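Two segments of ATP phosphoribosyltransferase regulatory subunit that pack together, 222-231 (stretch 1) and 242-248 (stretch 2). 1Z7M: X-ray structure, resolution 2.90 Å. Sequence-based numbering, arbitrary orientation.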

# COMPACT_ATOMS: atom_id res chain seq x y z
N LYS B 222 50.58 0.26 -28.72
CA LYS B 222 50.98 1.58 -28.29
C LYS B 222 49.87 2.58 -28.64
O LYS B 222 49.64 3.54 -27.92
CB LYS B 222 52.33 1.96 -28.90
CG LYS B 222 52.82 3.34 -28.50
CD LYS B 222 54.16 3.66 -29.14
CE LYS B 222 54.66 5.04 -28.74
NZ LYS B 222 55.97 5.36 -29.36
N GLU B 223 49.20 2.36 -29.76
CA GLU B 223 48.11 3.23 -30.19
C GLU B 223 46.95 3.21 -29.20
O GLU B 223 46.51 4.25 -28.75
CB GLU B 223 47.55 2.82 -31.55
CG GLU B 223 48.52 2.90 -32.70
CD GLU B 223 49.67 1.93 -32.52
OE1 GLU B 223 49.41 0.72 -32.36
OE2 GLU B 223 50.83 2.39 -32.55
N LEU B 224 46.44 2.02 -28.89
CA LEU B 224 45.32 1.89 -27.96
C LEU B 224 45.68 2.48 -26.59
O LEU B 224 44.86 3.15 -25.96
CB LEU B 224 44.94 0.41 -27.80
CG LEU B 224 43.67 0.09 -27.01
CD1 LEU B 224 42.47 0.64 -27.76
CD2 LEU B 224 43.53 -1.41 -26.81
N ARG B 225 46.90 2.24 -26.14
CA ARG B 225 47.34 2.76 -24.86
C ARG B 225 47.35 4.28 -24.88
O ARG B 225 46.94 4.93 -23.91
CB ARG B 225 48.73 2.24 -24.54
CG ARG B 225 49.33 2.84 -23.28
CD ARG B 225 50.77 2.40 -23.10
NE ARG B 225 50.91 0.96 -23.26
CZ ARG B 225 51.36 0.35 -24.35
NH1 ARG B 225 51.73 1.04 -25.42
NH2 ARG B 225 51.40 -0.98 -24.39
N GLY B 226 47.82 4.85 -25.99
CA GLY B 226 47.87 6.30 -26.13
C GLY B 226 46.47 6.87 -26.08
O GLY B 226 46.21 7.85 -25.40
N LEU B 227 45.56 6.22 -26.79
CA LEU B 227 44.17 6.63 -26.85
C LEU B 227 43.53 6.57 -25.46
O LEU B 227 43.10 7.59 -24.94
CB LEU B 227 43.41 5.70 -27.79
CG LEU B 227 41.96 6.06 -28.14
CD1 LEU B 227 41.94 7.43 -28.76
CD2 LEU B 227 41.37 5.05 -29.10
N LEU B 228 43.48 5.39 -24.87
CA LEU B 228 42.88 5.23 -23.55
C LEU B 228 43.29 6.33 -22.59
O LEU B 228 42.43 7.02 -22.05
CB LEU B 228 43.25 3.87 -22.94
CG LEU B 228 42.49 2.67 -23.50
CD1 LEU B 228 43.02 1.41 -22.88
CD2 LEU B 228 41.00 2.81 -23.23
N LYS B 229 44.59 6.49 -22.38
CA LYS B 229 45.11 7.52 -21.46
C LYS B 229 44.61 8.93 -21.77
O LYS B 229 44.43 9.74 -20.87
CB LYS B 229 46.64 7.56 -21.52
CG LYS B 229 47.36 6.35 -21.00
CD LYS B 229 48.88 6.59 -21.06
CE LYS B 229 49.68 5.40 -20.50
NZ LYS B 229 49.35 5.10 -19.06
N GLU B 230 44.39 9.19 -23.06
CA GLU B 230 43.98 10.49 -23.56
C GLU B 230 42.48 10.81 -23.50
O GLU B 230 42.11 11.87 -22.99
CB GLU B 230 44.47 10.63 -25.01
CG GLU B 230 44.79 12.05 -25.47
CD GLU B 230 46.02 12.63 -24.79
OE1 GLU B 230 46.49 13.71 -25.23
OE2 GLU B 230 46.51 12.01 -23.81
N ILE B 231 41.64 9.92 -24.01
CA ILE B 231 40.20 10.16 -24.01
C ILE B 231 39.64 10.41 -22.61
O ILE B 231 38.48 10.77 -22.46
CB ILE B 231 39.42 9.00 -24.60
CG1 ILE B 231 39.65 7.76 -23.74
CG2 ILE B 231 39.83 8.78 -26.03
CD1 ILE B 231 38.72 6.61 -24.06
N ASN B 242 43.88 12.35 -34.20
CA ASN B 242 45.14 11.66 -34.46
C ASN B 242 45.08 10.28 -33.85
O ASN B 242 45.03 9.27 -34.55
CB ASN B 242 46.31 12.42 -33.85
CG ASN B 242 46.74 13.60 -34.68
OD1 ASN B 242 45.95 14.52 -34.93
ND2 ASN B 242 47.99 13.58 -35.14
N LEU B 243 45.10 10.27 -32.52
CA LEU B 243 45.05 9.06 -31.72
C LEU B 243 44.08 8.03 -32.25
O LEU B 243 44.36 6.82 -32.23
CB LEU B 243 44.68 9.43 -30.29
CG LEU B 243 45.64 10.44 -29.70
CD1 LEU B 243 44.96 11.20 -28.59
CD2 LEU B 243 46.89 9.74 -29.22
N VAL B 244 42.94 8.50 -32.73
CA VAL B 244 41.94 7.60 -33.26
C VAL B 244 42.42 6.92 -34.53
O VAL B 244 42.44 5.69 -34.60
CB VAL B 244 40.61 8.34 -33.54
CG1 VAL B 244 39.55 7.37 -34.06
CG2 VAL B 244 40.12 9.00 -32.28
N THR B 245 42.83 7.71 -35.53
CA THR B 245 43.32 7.16 -36.81
C THR B 245 44.54 6.24 -36.65
O THR B 245 44.70 5.28 -37.40
CB THR B 245 43.69 8.29 -37.80
OG1 THR B 245 44.61 9.19 -37.18
CG2 THR B 245 42.45 9.05 -38.24
N ASN B 246 45.41 6.53 -35.69
CA ASN B 246 46.57 5.71 -35.48
C ASN B 246 46.18 4.31 -35.08
O ASN B 246 46.88 3.35 -35.41
CB ASN B 246 47.45 6.31 -34.40
CG ASN B 246 47.92 7.67 -34.76
OD1 ASN B 246 47.80 8.09 -35.91
ND2 ASN B 246 48.48 8.39 -33.80
N THR B 247 45.08 4.17 -34.37
CA THR B 247 44.63 2.84 -33.96
C THR B 247 44.29 2.06 -35.23
O THR B 247 44.22 0.83 -35.21
CB THR B 247 43.38 2.93 -33.06
OG1 THR B 247 42.24 3.31 -33.85
CG2 THR B 247 43.60 3.94 -31.92
N LYS B 248 44.10 2.78 -36.32
CA LYS B 248 43.77 2.18 -37.59
C LYS B 248 42.56 1.26 -37.45
O LYS B 248 42.42 0.28 -38.19
CB LYS B 248 44.96 1.39 -38.16
CG LYS B 248 46.04 2.27 -38.82
CD LYS B 248 47.14 1.46 -39.54
CE LYS B 248 48.03 0.70 -38.56
NZ LYS B 248 49.16 0.00 -39.24

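A helix in each stretch packs against the other, running nearly antiparallel, with their axes at 151° and 8.9 Å apart at closest approach. No hydrogen bond or salt bridge joins them. The contact rests on van der Waals packing and buries 340 Å², both sides summed.

Lys-222 opens stretch 1 and is exposed. Its extended side chain does not reach stretch 2.

Glu-223 makes the first contact. Glu-223 CA lies 5.1 Å from Thr-247 CA, so the backbones are close here. The CA-to-CB bond points toward stretch 2, but the end of the side chain leads away. The aliphatic part does the packing: Glu-223 CB is 3.8 Å from Thr-247 CA, and Glu-223 CG is 3.2 Å from Asn-246 O. A glutamate suits this edge because its methylenes can cover the neighbor while the carboxylate leads away and its OE1 is hydrogen-bonded just outside the stretches.

Leu-224 is buried, but its CA-to-CB bond points sideways and it makes no contact with stretch 2. Arg-225 is out of reach.

Gly-226 faces Leu-243. Gly-226 C is 4.3 Å from Leu-243 CD2. It has no side chain, so its backbone itself forms part of the surface met by the leucine. The coordinates leave room for a CB, so the fit does not demand glycine.

Leu-227 is the apolar center of stretch 1. Leu-227 CA is 5.5 Å from Leu-243 CA. The CA-to-CB bond points sideways, but with chi1 t and chi2 p the end of the side chain comes nearer to stretch 2. Leu-227 CD1 lies 3.7 Å from Leu-243 CB and 4.3 Å from Val-244 CG2. Leu-227 CD2 lies 3.8 Å from Thr-247 CG2. The branched leucine thus touches Leu-243, Val-244 and Thr-247. Thr-247 offers its methyl to this contact, while Thr-247 OG1 donates a hydrogen bond to Val-244 O at 2.5 Å. Thr-247 OG1 also has a hydrogen-bond partner just outside the stretches.

Leu-228 and Lys-229 are out of reach.

Glu-230 lies one turn beyond Gly-226, and its CA-to-CB bond points toward stretch 2. Glu-230 CG is 3.2 Å from Leu-243 CD1, a tight approach. Here a methylene meets a leucine methyl, and OE1 is hydrogen-bonded elsewhere in the structure. Leu-243 therefore packs against Gly-226, Leu-227 and Glu-230, and has the largest area covered by the other stretch, 82 Å².

Ile-231 closes stretch 1. It is buried, but its CA-to-CB bond points sideways and it makes no contact with stretch 2.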